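Local coordinates for protein polyketide biosynthesis 3-hydroxy-3-methylglutaryl-ACP synthase PksG (Bacillus subtilis, PDB 4YXT) that catalyses the aldol condensation of an AcpK-bound acetyl group with a beta-ketothioester polyketide intermediate in the biosynthesis of the antibiotic bacillaene, at residues 9-14 / 302-307; 39-44 / 291-296; 287-292 / 351-356. The protein carries 1 engineered substitution. All coordinates share one frame; numbering follows the deposited sequence.

Interaction 1: residues 9-14 / 302-307; sequences MNVFGG and LFLALA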
loop_
_atom_site.group_PDB
_atom_site.type_symbol
_atom_site.label_atom_id
_atom_site.label_comp_id
_atom_site.label_asym_id
_atom_site.label_seq_id
_atom_site.Cartn_x
_atom_site.Cartn_y
_atom_site.Cartn_z
ATOM N N MET A 9 -10.956 -13.299 -12.829
ATOM C CA MET A 9 -11.081 -12.997 -11.388
ATOM C C MET A 9 -11.818 -14.101 -10.649
ATOM O O MET A 9 -12.694 -14.717 -11.206
ATOM C CB MET A 9 -11.735 -11.616 -11.131
ATOM C CG MET A 9 -13.245 -11.561 -11.213
ATOM S SD MET A 9 -13.883 -9.859 -11.135
ATOM C CE MET A 9 -13.510 -9.426 -9.449
ATOM N N ASN A 10 -11.422 -14.342 -9.402
ATOM C CA ASN A 10 -11.922 -15.444 -8.624
ATOM C C ASN A 10 -12.079 -15.114 -7.157
ATOM O O ASN A 10 -11.311 -14.374 -6.595
ATOM C CB ASN A 10 -11.035 -16.674 -8.748
ATOM C CG ASN A 10 -11.672 -17.895 -8.086
ATOM O OD1 ASN A 10 -12.864 -18.101 -8.218
ATOM N ND2 ASN A 10 -10.940 -18.614 -7.328
ATOM N N VAL A 11 -13.065 -15.728 -6.533
ATOM C CA VAL A 11 -13.486 -15.373 -5.194
ATOM C C VAL A 11 -13.176 -16.571 -4.384
ATOM O O VAL A 11 -13.415 -17.632 -4.888
ATOM C CB VAL A 11 -15.036 -15.164 -5.138
ATOM C CG1 VAL A 11 -15.563 -15.017 -3.714
ATOM C CG2 VAL A 11 -15.425 -13.958 -5.951
ATOM N N PHE A 12 -12.606 -16.372 -3.187
ATOM C CA PHE A 12 -12.601 -17.340 -2.081
ATOM C C PHE A 12 -13.354 -16.751 -0.890
ATOM O O PHE A 12 -12.860 -15.811 -0.217
ATOM C CB PHE A 12 -11.204 -17.658 -1.579
ATOM C CG PHE A 12 -11.167 -18.822 -0.617
ATOM C CD1 PHE A 12 -11.337 -20.115 -1.084
ATOM C CD2 PHE A 12 -10.980 -18.631 0.745
ATOM C CE1 PHE A 12 -11.316 -21.214 -0.222
ATOM C CE2 PHE A 12 -10.950 -19.726 1.606
ATOM C CZ PHE A 12 -11.126 -21.018 1.117
ATOM N N GLY A 13 -14.542 -17.306 -0.637
ATOM C CA GLY A 13 -15.394 -16.911 0.490
ATOM C C GLY A 13 -15.428 -17.900 1.634
ATOM O O GLY A 13 -16.468 -18.127 2.227
ATOM N N GLY A 14 -14.278 -18.464 1.956
ATOM C CA GLY A 14 -14.096 -19.198 3.194
ATOM C C GLY A 14 -14.304 -20.680 2.961
ATOM O O GLY A 14 -14.840 -21.103 1.938
ATOM N N LEU A 302 -16.355 -4.579 -3.127
ATOM C CA LEU A 302 -16.754 -4.193 -4.484
ATOM C C LEU A 302 -16.362 -5.249 -5.540
ATOM O O LEU A 302 -17.109 -5.500 -6.452
ATOM C CB LEU A 302 -16.160 -2.849 -4.869
ATOM C CG LEU A 302 -16.365 -2.492 -6.335
ATOM C CD1 LEU A 302 -17.835 -2.167 -6.612
ATOM C CD2 LEU A 302 -15.477 -1.318 -6.618
ATOM N N PHE A 303 -15.165 -5.818 -5.463
ATOM C CA PHE A 303 -14.829 -6.855 -6.415
ATOM C C PHE A 303 -15.799 -8.037 -6.378
ATOM O O PHE A 303 -16.119 -8.550 -7.436
ATOM C CB PHE A 303 -13.395 -7.354 -6.225
ATOM C CG PHE A 303 -12.328 -6.333 -6.552
ATOM C CD1 PHE A 303 -12.534 -5.335 -7.526
ATOM C CD2 PHE A 303 -11.088 -6.411 -5.933
ATOM C CE1 PHE A 303 -11.529 -4.415 -7.809
ATOM C CE2 PHE A 303 -10.074 -5.486 -6.220
ATOM C CZ PHE A 303 -10.304 -4.503 -7.170
ATOM N N LEU A 304 -16.240 -8.443 -5.172
ATOM C CA LEU A 304 -17.177 -9.509 -4.977
ATOM C C LEU A 304 -18.528 -9.221 -5.592
ATOM O O LEU A 304 -19.175 -10.150 -6.110
ATOM C CB LEU A 304 -17.337 -9.804 -3.456
ATOM C CG LEU A 304 -18.133 -11.030 -3.019
ATOM C CD1 LEU A 304 -17.442 -12.291 -3.462
ATOM C CD2 LEU A 304 -18.372 -11.057 -1.505
ATOM N N ALA A 305 -18.968 -7.952 -5.514
ATOM C CA ALA A 305 -20.219 -7.507 -6.124
ATOM C C ALA A 305 -20.041 -7.456 -7.629
ATOM O O ALA A 305 -20.968 -7.707 -8.439
ATOM C CB ALA A 305 -20.619 -6.107 -5.594
ATOM N N LEU A 306 -18.848 -7.128 -8.046
ATOM C CA LEU A 306 -18.601 -7.092 -9.506
ATOM C C LEU A 306 -18.644 -8.509 -10.130
ATOM O O LEU A 306 -19.307 -8.763 -11.125
ATOM C CB LEU A 306 -17.241 -6.504 -9.758
ATOM C CG LEU A 306 -16.868 -6.279 -11.235
ATOM C CD1 LEU A 306 -17.842 -5.281 -11.716
ATOM C CD2 LEU A 306 -15.445 -5.765 -11.340
ATOM N N ALA A 307 -17.908 -9.420 -9.544
ATOM C CA ALA A 307 -17.967 -10.852 -9.880
ATOM C C ALA A 307 -19.407 -11.388 -9.862
ATOM O O ALA A 307 -19.829 -12.130 -10.764
ATOM C CB ALA A 307 -17.132 -11.639 -8.888
#
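Deep in the thiolase-type core of PksG, strand 9-12 passes across helix 302-307 rather than along it: the two short axes come within 9.1 Å and cross at -114°. Met-9 and Val-11 face the helix, Met-9 as a knob and Val-11 as a fork, both with their CB turned to it, whereas Asn-10 and Phe-12 start out on the other side. Met-9 reaches over like a hook. Its CG takes the crowded position between backbone N and carbonyl carbon (chi1 81°), and a bend at chi3 (-69°) brings the terminal methyl down onto the helix. Met-9 CE settles in the hollow between residues one turn apart, 3.8 Å from Phe-303 CB and 4.3 Å from Ala-307 CB. Met-9 CE also lies 3.4 Å from Phe-303 O, a carbonyl already satisfied by Ala-307 N within the helix. Val-11 fits the other way round, receiving a bump. Val-11 CG1 and CG2 straddle Leu-304 CD1 at 3.3 and 3.6 Å, the first tighter than usual van der Waals contact, while the two side chains cross nearly at right angles. CG2 rests as well on the small methyl of Ala-307. Around this fit, Val-173 of strand 170-178 touches Met-9, Val-11 and Phe-303, strand 319-327 lies against Leu-306, and helix 51-64 packs on Asn-10 and Phe-12, consistent with the buried central helix layer of the thiolase fold.

Interaction 2: residues 39-44 / 291-296; sequences MKEKAV and CQRVGN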
loop_
_atom_site.group_PDB
_atom_site.type_symbol
_atom_site.label_atom_id
_atom_site.label_comp_id
_atom_site.label_asym_id
_atom_site.label_seq_id
_atom_site.Cartn_x
_atom_site.Cartn_y
_atom_site.Cartn_z
ATOM N N MET A 39 -28.981 -9.902 4.504
ATOM C CA MET A 39 -27.829 -10.805 4.550
ATOM C C MET A 39 -28.276 -12.227 4.913
ATOM O O MET A 39 -29.291 -12.396 5.546
ATOM C CB MET A 39 -26.800 -10.251 5.533
ATOM C CG MET A 39 -26.208 -8.909 5.067
ATOM S SD MET A 39 -25.496 -8.877 3.382
ATOM C CE MET A 39 -23.744 -8.826 3.789
ATOM N N LYS A 40 -27.547 -13.255 4.477
ATOM C CA LYS A 40 -27.975 -14.647 4.740
ATOM C C LYS A 40 -26.879 -15.486 5.294
ATOM O O LYS A 40 -27.129 -16.298 6.143
ATOM C CB LYS A 40 -28.528 -15.341 3.480
ATOM C CG LYS A 40 -29.466 -14.493 2.631
ATOM C CD LYS A 40 -29.529 -14.993 1.205
ATOM C CE LYS A 40 -30.481 -16.179 1.060
ATOM N NZ LYS A 40 -30.675 -16.532 -0.395
ATOM N N GLU A 41 -25.663 -15.330 4.797
ATOM C CA GLU A 41 -24.580 -16.098 5.314
ATOM C C GLU A 41 -23.393 -15.185 5.457
ATOM O O GLU A 41 -23.286 -14.191 4.791
ATOM C CB GLU A 41 -24.239 -17.260 4.364
ATOM C CG GLU A 41 -25.419 -18.164 4.009
ATOM C CD GLU A 41 -25.187 -18.985 2.747
ATOM O OE1 GLU A 41 -24.585 -18.471 1.778
ATOM O OE2 GLU A 41 -25.622 -20.152 2.701
ATOM N N LYS A 42 -22.525 -15.513 6.388
ATOM C CA LYS A 42 -21.207 -14.899 6.431
ATOM C C LYS A 42 -20.180 -16.021 6.453
ATOM O O LYS A 42 -20.382 -17.020 7.161
ATOM C CB LYS A 42 -21.070 -13.985 7.636
ATOM C CG LYS A 42 -21.214 -14.648 9.013
ATOM C CD LYS A 42 -21.005 -13.566 10.065
ATOM C CE LYS A 42 -20.642 -14.146 11.423
ATOM N NZ LYS A 42 -20.064 -13.065 12.276
ATOM N N ALA A 43 -19.116 -15.878 5.661
ATOM C CA ALA A 43 -17.935 -16.701 5.823
ATOM C C ALA A 43 -17.307 -16.455 7.174
ATOM O O ALA A 43 -17.343 -15.341 7.677
ATOM C CB ALA A 43 -16.932 -16.366 4.736
ATOM N N VAL A 44 -16.711 -17.485 7.773
ATOM C CA VAL A 44 -15.996 -17.346 9.054
ATOM C C VAL A 44 -14.588 -17.973 8.915
ATOM O O VAL A 44 -14.437 -19.189 8.685
ATOM C CB VAL A 44 -16.778 -17.971 10.230
ATOM C CG1 VAL A 44 -16.090 -17.687 11.576
ATOM C CG2 VAL A 44 -18.225 -17.483 10.260
ATOM N N CYS A 291 -22.414 -11.325 -2.291
ATOM C CA CYS A 291 -22.198 -10.518 -1.113
ATOM C C CYS A 291 -23.052 -11.002 0.041
ATOM O O CYS A 291 -22.582 -11.071 1.156
ATOM C CB CYS A 291 -22.478 -9.039 -1.446
ATOM S SG CYS A 291 -21.251 -8.403 -2.624
ATOM N N GLN A 292 -24.290 -11.374 -0.249
ATOM C CA GLN A 292 -25.176 -11.906 0.759
ATOM C C GLN A 292 -24.749 -13.232 1.350
ATOM O O GLN A 292 -25.327 -13.640 2.337
ATOM C CB GLN A 292 -26.537 -12.196 0.158
ATOM C CG GLN A 292 -27.296 -10.977 -0.303
ATOM C CD GLN A 292 -28.709 -11.362 -0.637
ATOM O OE1 GLN A 292 -29.531 -11.538 0.263
ATOM N NE2 GLN A 292 -28.986 -11.564 -1.921
ATOM N N ARG A 293 -23.803 -13.926 0.730
ATOM C CA ARG A 293 -23.409 -15.238 1.193
ATOM C C ARG A 293 -22.052 -15.254 1.859
ATOM O O ARG A 293 -21.709 -16.197 2.601
ATOM C CB ARG A 293 -23.485 -16.229 0.040
ATOM C CG ARG A 293 -24.852 -16.335 -0.613
ATOM C CD ARG A 293 -24.887 -17.367 -1.765
ATOM N NE ARG A 293 -24.571 -18.666 -1.206
ATOM C CZ ARG A 293 -24.350 -19.765 -1.883
ATOM N NH1 ARG A 293 -24.350 -19.774 -3.206
ATOM N NH2 ARG A 293 -24.054 -20.853 -1.197
ATOM N N VAL A 294 -21.307 -14.170 1.664
ATOM C CA VAL A 294 -19.981 -14.025 2.299
ATOM C C VAL A 294 -19.877 -13.001 3.448
ATOM O O VAL A 294 -19.139 -13.175 4.433
ATOM C CB VAL A 294 -18.950 -13.717 1.187
ATOM C CG1 VAL A 294 -17.541 -13.923 1.699
ATOM C CG2 VAL A 294 -19.162 -14.690 0.038
ATOM N N GLY A 295 -20.635 -11.932 3.338
ATOM C CA GLY A 295 -20.528 -10.856 4.307
ATOM C C GLY A 295 -19.760 -9.676 3.740
ATOM O O GLY A 295 -19.489 -9.633 2.568
ATOM N N ASN A 296 -19.512 -8.691 4.582
ATOM C CA ASN A 296 -18.665 -7.579 4.269
ATOM C C ASN A 296 -17.220 -8.070 4.286
ATOM O O ASN A 296 -16.668 -8.446 5.332
ATOM C CB ASN A 296 -18.818 -6.442 5.303
ATOM C CG ASN A 296 -17.821 -5.308 5.078
ATOM O OD1 ASN A 296 -17.328 -5.067 3.963
ATOM N ND2 ASN A 296 -17.502 -4.619 6.159
HETATM O O HOH W 1 -23.276 -21.236 1.149
#
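A helix C-terminus bound by an edge strand of a small sheet is the motif here, in an enzyme of the thiolase superfamily: strand 41-43 and the residue before it offer N-H groups to the last carbonyls of helix 291-294. Among the backbone hydrogen bonds, Gln-292 O is gripped twice, in its carbonyl plane: by Lys-40 N at 3.1 Å and by Glu-41 N at 3.0 Å, the latter nearly straight (169°). Ala-43 N binds Val-294 O at 3.0 Å, but from 38° above the carbonyl plane and so not along a lone pair. Gly-295 ends the helix with phi at 104°, a backbone shape that suits glycine, and the chain goes on to Asn-296, whose side chain lies about 4 Å from that of His-250, by similarity a proton donor/acceptor. In van der Waals packing, Met-39, bent at chi2 and chi3, lays CE 3.7 Å from Cys-291 O and against Gly-295 CA; the apolar contact is Ala-43 CB on Val-294 CG1 at 3.9 Å. The charged pair is partly exposed. Glu-41 and Arg-293 run side by side, pointing the same way, and each has a second partner, Arg-359 and Asp-357 respectively, which probably fixes their rotation. Glu-41 OE1 takes Arg-293 NE on its syn lone pair at 3.0 Å, in the guanidinium plane, while a water O accepts from Arg-293 NH2 at 2.5 Å and donates weakly to Glu-41 OE2.

Interaction 3: residues 287-292 / 351-356; sequences GLNYCQ and GIEKHL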
loop_
_atom_site.group_PDB
_atom_site.type_symbol
_atom_site.label_atom_id
_atom_site.label_comp_id
_atom_site.label_asym_id
_atom_site.label_seq_id
_atom_site.Cartn_x
_atom_site.Cartn_y
_atom_site.Cartn_z
ATOM N N GLY A 287 -25.595 -8.050 -8.599
ATOM C CA GLY A 287 -24.341 -7.845 -7.890
ATOM C C GLY A 287 -24.362 -8.219 -6.431
ATOM O O GLY A 287 -23.319 -8.521 -5.896
ATOM N N LEU A 288 -25.548 -8.263 -5.799
ATOM C CA LEU A 288 -25.644 -8.524 -4.348
ATOM C C LEU A 288 -25.682 -9.991 -3.984
ATOM O O LEU A 288 -25.521 -10.332 -2.818
ATOM C CB LEU A 288 -26.903 -7.859 -3.743
ATOM C CG LEU A 288 -26.894 -6.346 -3.502
ATOM C CD1 LEU A 288 -26.774 -5.615 -4.826
ATOM C CD2 LEU A 288 -28.176 -5.917 -2.824
ATOM N N ASN A 289 -25.930 -10.853 -4.963
ATOM C CA ASN A 289 -26.040 -12.275 -4.716
ATOM C C ASN A 289 -24.904 -12.879 -3.881
ATOM O O ASN A 289 -25.163 -13.455 -2.801
ATOM C CB ASN A 289 -26.173 -13.007 -6.037
ATOM C CG ASN A 289 -26.526 -14.482 -5.865
ATOM O OD1 ASN A 289 -25.787 -15.265 -5.309
ATOM N ND2 ASN A 289 -27.664 -14.846 -6.377
ATOM N N TYR A 290 -23.644 -12.737 -4.311
ATOM C CA TYR A 290 -22.534 -13.365 -3.542
ATOM C C TYR A 290 -22.237 -12.623 -2.239
ATOM O O TYR A 290 -21.846 -13.191 -1.214
ATOM C CB TYR A 290 -21.257 -13.445 -4.376
ATOM C CG TYR A 290 -21.363 -14.256 -5.601
ATOM C CD1 TYR A 290 -22.316 -15.276 -5.718
ATOM C CD2 TYR A 290 -20.516 -14.029 -6.665
ATOM C CE1 TYR A 290 -22.416 -16.028 -6.858
ATOM C CE2 TYR A 290 -20.607 -14.788 -7.827
ATOM C CZ TYR A 290 -21.549 -15.794 -7.932
ATOM O OH TYR A 290 -21.656 -16.548 -9.114
ATOM N N CYS A 291 -22.414 -11.325 -2.291
ATOM C CA CYS A 291 -22.198 -10.518 -1.113
ATOM C C CYS A 291 -23.052 -11.002 0.041
ATOM O O CYS A 291 -22.582 -11.071 1.156
ATOM C CB CYS A 291 -22.478 -9.039 -1.446
ATOM S SG CYS A 291 -21.251 -8.403 -2.624
ATOM N N GLN A 292 -24.290 -11.374 -0.249
ATOM C CA GLN A 292 -25.176 -11.906 0.759
ATOM C C GLN A 292 -24.749 -13.232 1.350
ATOM O O GLN A 292 -25.327 -13.640 2.337
ATOM C CB GLN A 292 -26.537 -12.196 0.158
ATOM C CG GLN A 292 -27.296 -10.977 -0.303
ATOM C CD GLN A 292 -28.709 -11.362 -0.637
ATOM O OE1 GLN A 292 -29.531 -11.538 0.263
ATOM N NE2 GLN A 292 -28.986 -11.564 -1.921
ATOM N N GLY A 351 -16.585 -21.374 -11.445
ATOM C CA GLY A 351 -17.571 -21.997 -10.567
ATOM C C GLY A 351 -17.652 -21.349 -9.200
ATOM O O GLY A 351 -17.792 -22.016 -8.171
ATOM N N ILE A 352 -17.664 -20.023 -9.168
ATOM C CA ILE A 352 -17.725 -19.334 -7.844
ATOM C C ILE A 352 -18.912 -19.792 -6.995
ATOM O O ILE A 352 -18.737 -20.135 -5.819
ATOM C CB ILE A 352 -17.700 -17.783 -7.987
ATOM C CG1 ILE A 352 -16.298 -17.315 -8.386
ATOM C CG2 ILE A 352 -18.082 -17.117 -6.695
ATOM C CD1 ILE A 352 -16.319 -16.041 -9.224
ATOM N N GLU A 353 -20.103 -19.797 -7.576
ATOM C CA GLU A 353 -21.336 -20.250 -6.875
ATOM C C GLU A 353 -21.157 -21.631 -6.299
ATOM O O GLU A 353 -21.394 -21.900 -5.105
ATOM C CB GLU A 353 -22.538 -20.264 -7.841
ATOM C CG GLU A 353 -23.508 -19.133 -7.607
ATOM C CD GLU A 353 -24.939 -19.440 -7.971
ATOM O OE1 GLU A 353 -25.193 -19.790 -9.121
ATOM O OE2 GLU A 353 -25.821 -19.293 -7.112
ATOM N N LYS A 354 -20.690 -22.523 -7.168
ATOM C CA LYS A 354 -20.440 -23.923 -6.754
ATOM C C LYS A 354 -19.468 -23.943 -5.560
ATOM O O LYS A 354 -19.669 -24.610 -4.524
ATOM C CB LYS A 354 -19.898 -24.656 -7.978
ATOM C CG LYS A 354 -19.830 -26.165 -7.955
ATOM C CD LYS A 354 -19.197 -26.655 -9.270
ATOM C CE LYS A 354 -18.221 -27.797 -9.051
ATOM N NZ LYS A 354 -17.056 -27.487 -8.161
ATOM N N HIS A 355 -18.415 -23.158 -5.632
ATOM C CA HIS A 355 -17.554 -23.123 -4.463
ATOM C C HIS A 355 -18.277 -22.668 -3.174
ATOM O O HIS A 355 -18.101 -23.239 -2.087
ATOM C CB HIS A 355 -16.328 -22.247 -4.738
ATOM C CG HIS A 355 -15.757 -21.663 -3.496
ATOM N ND1 HIS A 355 -15.709 -20.302 -3.266
ATOM C CD2 HIS A 355 -15.280 -22.254 -2.381
ATOM C CE1 HIS A 355 -15.205 -20.084 -2.065
ATOM N NE2 HIS A 355 -14.956 -21.249 -1.500
ATOM N N LEU A 356 -19.080 -21.604 -3.271
ATOM C CA LEU A 356 -19.791 -21.119 -2.101
ATOM C C LEU A 356 -20.778 -22.188 -1.560
ATOM O O LEU A 356 -20.934 -22.368 -0.321
ATOM C CB LEU A 356 -20.554 -19.848 -2.440
ATOM C CG LEU A 356 -19.707 -18.617 -2.830
ATOM C CD1 LEU A 356 -20.586 -17.484 -3.306
ATOM C CD2 LEU A 356 -18.867 -18.161 -1.683
#
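The backbones of 287-292 and 351-356 keep their distance, the nearest CA atoms, those of Tyr-290 and Glu-353, being 7.7 Å apart, so that the gap is bridged by side chains alone. This is a tyrosine packed by a CH-pi contact against the first turn of helix 352-357, within the C-terminal part of the thiolase-type fold and at some distance from the active-site residues. Gly-351 occupies the N-cap of that helix, whose first turn is closed by His-355 N to Gly-351 O (2.9 Å) and Leu-356 N to Ile-352 O (3.0 Å). That turn places Ile-352, Glu-353 and Leu-356 around one ring. Tyr-290 carries the contact: with CG anti to the carbonyl carbon (chi1 -61°), its side chain runs across those of Ile-352, Glu-353 and Leu-356 at about right angles. Ile-352 CG2 stands over the face, 4.0 Å from the centroid of the Tyr-290 ring and 25° off its normal, displaced toward the rim near CE2. Leu-356 approaches obliquely, CD1 lying 3.7 Å from Tyr-290 CD1. The tyrosine hydroxyl is hydrogen-bonded to Asp-311 of helix 301-312, and Tyr-290 N to Ser-308 of the same helix, so both ends of the residue are tied to a third element. Glu-353 uses its aliphatic part at the ring's edge, near its plane: Glu-353 CG comes within 3.4 Å of Tyr-290 CE1 and 3.5 Å of Tyr-290 OH.

Overall arrangement
The three contacts grade from apolar interior to polar margin. Interaction 1 is wholly buried and apolar, strand 5-12 on helix 301-312. Interaction 3, also largely buried, still relies on carbon contacts but admits a glutamate at its edge. Interaction 2 is only partly buried and is the one built on hydrogen bonds and a salt bridge. Interactions 2 and 3 share Cys-291 and Gln-292 and both use helix 291-294, which precedes helix 301-312 of interaction 1. Val-294 packs on Leu-304 and Leu-356, and His-355 lies against Gly-13, so the three contacts abut one another.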